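Local coordinates for protein transcriptional regulator (PDB 7DWM) that binds the autoinducer 3,5-dimethylpyrazin-2-ol (DPO) in its PAS domain and regulates transcription, probably by binding DNA through a LuxR-type helix-turn-helix domain, at the interface of chains A and B. Numbering follows the deposited sequence. Chains: chain A/B, Transcriptional regulator.

The interface of chains A and B. Residues chain A 167, 170-171, 225, 228; chain B 138, 141-142.
B:Leu142, just past the end of helix 127-141, pushes its side chain into an apolar pocket of chain A formed by helix 163-172, A:Pro225 and the 3-10 turn 226-228. From CB, the side chain runs with CG anti to its own carbonyl carbon (chi1 -63°), which carries CG of B:Leu142 to 3.7 Å from CD1 of A:Leu228. There it forks. CD1 of B:Leu142 turns to the aromatic pair, 4.1 Å from CZ of A:Phe171 and equally near CE1 of A:Phe170; CD1 of A:Phe170 sits over one face of A:Phe171, toward its rim. CD2 of B:Leu142 also lies against CD1 of A:Leu228, then meets CD1 of A:Leu167 at 3.8 Å and CG of A:Pro225. A branched leucine suits this place because its methyls fill two directions, while the face of A:Phe170, the CZ end of A:Phe171 and the rigid proline offer apolar surface.

A:Leu228 answers with its own fork, crossing B:Leu142 at about a right angle: its CD1 also reaches CG1 of B:Val138 (3.6 Å), and its CD2 lies 3.7 Å from CB of B:Leu141. The short valine lets the helix backbone come close, while CG1 touches both A:Leu228 and CZ of A:Phe170. The patch packs the end of helix 127-141 of chain B against the LuxR-type region's helix 163-172 and the 226-228 turn of chain A; it may help hold the assembly's two copies together, though the structure alone does not show this to be the working dimer.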
ATOM      1  N   LEU A 167      21.831   0.548  -8.680  1.00 51.78           N
ATOM      2  CA  LEU A 167      21.851   0.331  -7.233  1.00 53.11           C
ATOM      3  C   LEU A 167      22.283   1.597  -6.495  1.00 60.30           C
ATOM      4  O   LEU A 167      21.647   2.024  -5.514  1.00 54.81           O
ATOM      5  CB  LEU A 167      22.789  -0.825  -6.894  1.00 59.86           C
ATOM      6  CG  LEU A 167      22.164  -2.158  -6.480  1.00 81.11           C
ATOM      7  CD1 LEU A 167      21.509  -2.829  -7.671  1.00 86.31           C
ATOM      8  CD2 LEU A 167      23.212  -3.072  -5.872  1.00 69.46           C
ATOM      9  N   PHE A 170      19.505   4.150  -6.628  1.00 47.11           N
ATOM     10  CA  PHE A 170      18.431   3.733  -5.731  1.00 41.98           C
ATOM     11  C   PHE A 170      18.727   4.149  -4.300  1.00 52.13           C
ATOM     12  O   PHE A 170      17.856   4.678  -3.599  1.00 48.66           O
ATOM     13  CB  PHE A 170      18.228   2.215  -5.817  1.00 49.63           C
ATOM     14  CG  PHE A 170      17.041   1.709  -5.031  1.00 39.95           C
ATOM     15  CD1 PHE A 170      17.173   1.338  -3.700  1.00 38.67           C
ATOM     16  CD2 PHE A 170      15.794   1.607  -5.627  1.00 57.58           C
ATOM     17  CE1 PHE A 170      16.083   0.880  -2.982  1.00 59.41           C
ATOM     18  CE2 PHE A 170      14.702   1.148  -4.914  1.00 43.04           C
ATOM     19  CZ  PHE A 170      14.846   0.785  -3.591  1.00 44.00           C
ATOM     20  N   PHE A 171      19.959   3.924  -3.848  1.00 52.35           N
ATOM     21  CA  PHE A 171      20.259   4.264  -2.461  1.00 44.01           C
ATOM     22  C   PHE A 171      20.600   5.742  -2.274  1.00 64.25           C
ATOM     23  O   PHE A 171      20.410   6.276  -1.177  1.00 56.51           O
ATOM     24  CB  PHE A 171      21.359   3.351  -1.928  1.00 53.32           C
ATOM     25  CG  PHE A 171      20.886   1.947  -1.686  1.00 62.44           C
ATOM     26  CD1 PHE A 171      19.854   1.700  -0.794  1.00 69.79           C
ATOM     27  CD2 PHE A 171      21.442   0.881  -2.371  1.00 57.51           C
ATOM     28  CE1 PHE A 171      19.397   0.414  -0.577  1.00 60.36           C
ATOM     29  CE2 PHE A 171      20.993  -0.407  -2.155  1.00 63.04           C
ATOM     30  CZ  PHE A 171      19.969  -0.640  -1.257  1.00 64.29           C
ATOM     31  N   PRO A 225      16.012  -1.511  -9.445  1.00 59.55           N
ATOM     32  CA  PRO A 225      17.229  -1.905 -10.152  1.00 53.32           C
ATOM     33  C   PRO A 225      16.949  -3.174 -10.945  1.00 53.08           C
ATOM     34  O   PRO A 225      16.392  -4.143 -10.427  1.00 55.43           O
ATOM     35  CB  PRO A 225      18.243  -2.133  -9.024  1.00 53.55           C
ATOM     36  CG  PRO A 225      17.705  -1.352  -7.856  1.00 61.43           C
ATOM     37  CD  PRO A 225      16.209  -1.399  -7.989  1.00 72.79           C
ATOM     38  N   LEU A 228      17.239  -6.874 -10.045  1.00 64.09           N
ATOM     39  CA  LEU A 228      16.142  -7.486  -9.306  1.00 58.46           C
ATOM     40  C   LEU A 228      15.088  -8.109 -10.212  1.00 64.75           C
ATOM     41  O   LEU A 228      14.226  -8.841  -9.717  1.00 70.96           O
ATOM     42  CB  LEU A 228      15.492  -6.463  -8.374  1.00 59.07           C
ATOM     43  CG  LEU A 228      16.045  -6.484  -6.949  1.00 71.76           C
ATOM     44  CD1 LEU A 228      15.497  -5.327  -6.129  1.00 73.69           C
ATOM     45  CD2 LEU A 228      15.739  -7.814  -6.281  1.00 74.39           C
TER
ATOM     46  N   VAL B 138      12.321  -4.509  -0.873  1.00 77.75           N
ATOM     47  CA  VAL B 138      13.260  -4.383  -1.987  1.00 63.37           C
ATOM     48  C   VAL B 138      14.673  -4.116  -1.479  1.00 72.41           C
ATOM     49  O   VAL B 138      15.657  -4.641  -2.023  1.00 72.28           O
ATOM     50  CB  VAL B 138      12.794  -3.279  -2.954  1.00 55.18           C
ATOM     51  CG1 VAL B 138      13.902  -2.911  -3.923  1.00 56.84           C
ATOM     52  CG2 VAL B 138      11.546  -3.723  -3.699  1.00 46.10           C
ATOM     53  N   LEU B 141      16.009  -7.390  -0.358  1.00 87.00           N
ATOM     54  CA  LEU B 141      16.385  -8.218  -1.527  1.00 71.24           C
ATOM     55  C   LEU B 141      17.748  -7.744  -2.028  1.00 83.72           C
ATOM     56  O   LEU B 141      18.529  -8.592  -2.480  1.00 91.52           O
ATOM     57  CB  LEU B 141      15.316  -8.072  -2.609  1.00 64.35           C
ATOM     58  CG  LEU B 141      14.182  -9.088  -2.523  1.00 74.54           C
ATOM     59  CD1 LEU B 141      13.154  -8.850  -3.612  1.00 83.14           C
ATOM     60  CD2 LEU B 141      14.726 -10.501  -2.604  1.00 73.17           C
ATOM     61  N   LEU B 142      18.029  -6.440  -1.933  1.00 93.32           N
ATOM     62  CA  LEU B 142      19.324  -5.965  -2.416  1.00 83.15           C
ATOM     63  C   LEU B 142      20.455  -6.166  -1.412  1.00 86.08           C
ATOM     64  O   LEU B 142      21.593  -5.781  -1.702  1.00 80.79           O
ATOM     65  CB  LEU B 142      19.230  -4.488  -2.811  1.00 75.29           C
ATOM     66  CG  LEU B 142      18.283  -4.184  -3.974  1.00 74.28           C
ATOM     67  CD1 LEU B 142      17.703  -2.779  -3.862  1.00 54.66           C
ATOM     68  CD2 LEU B 142      19.008  -4.367  -5.298  1.00 81.82           C
TER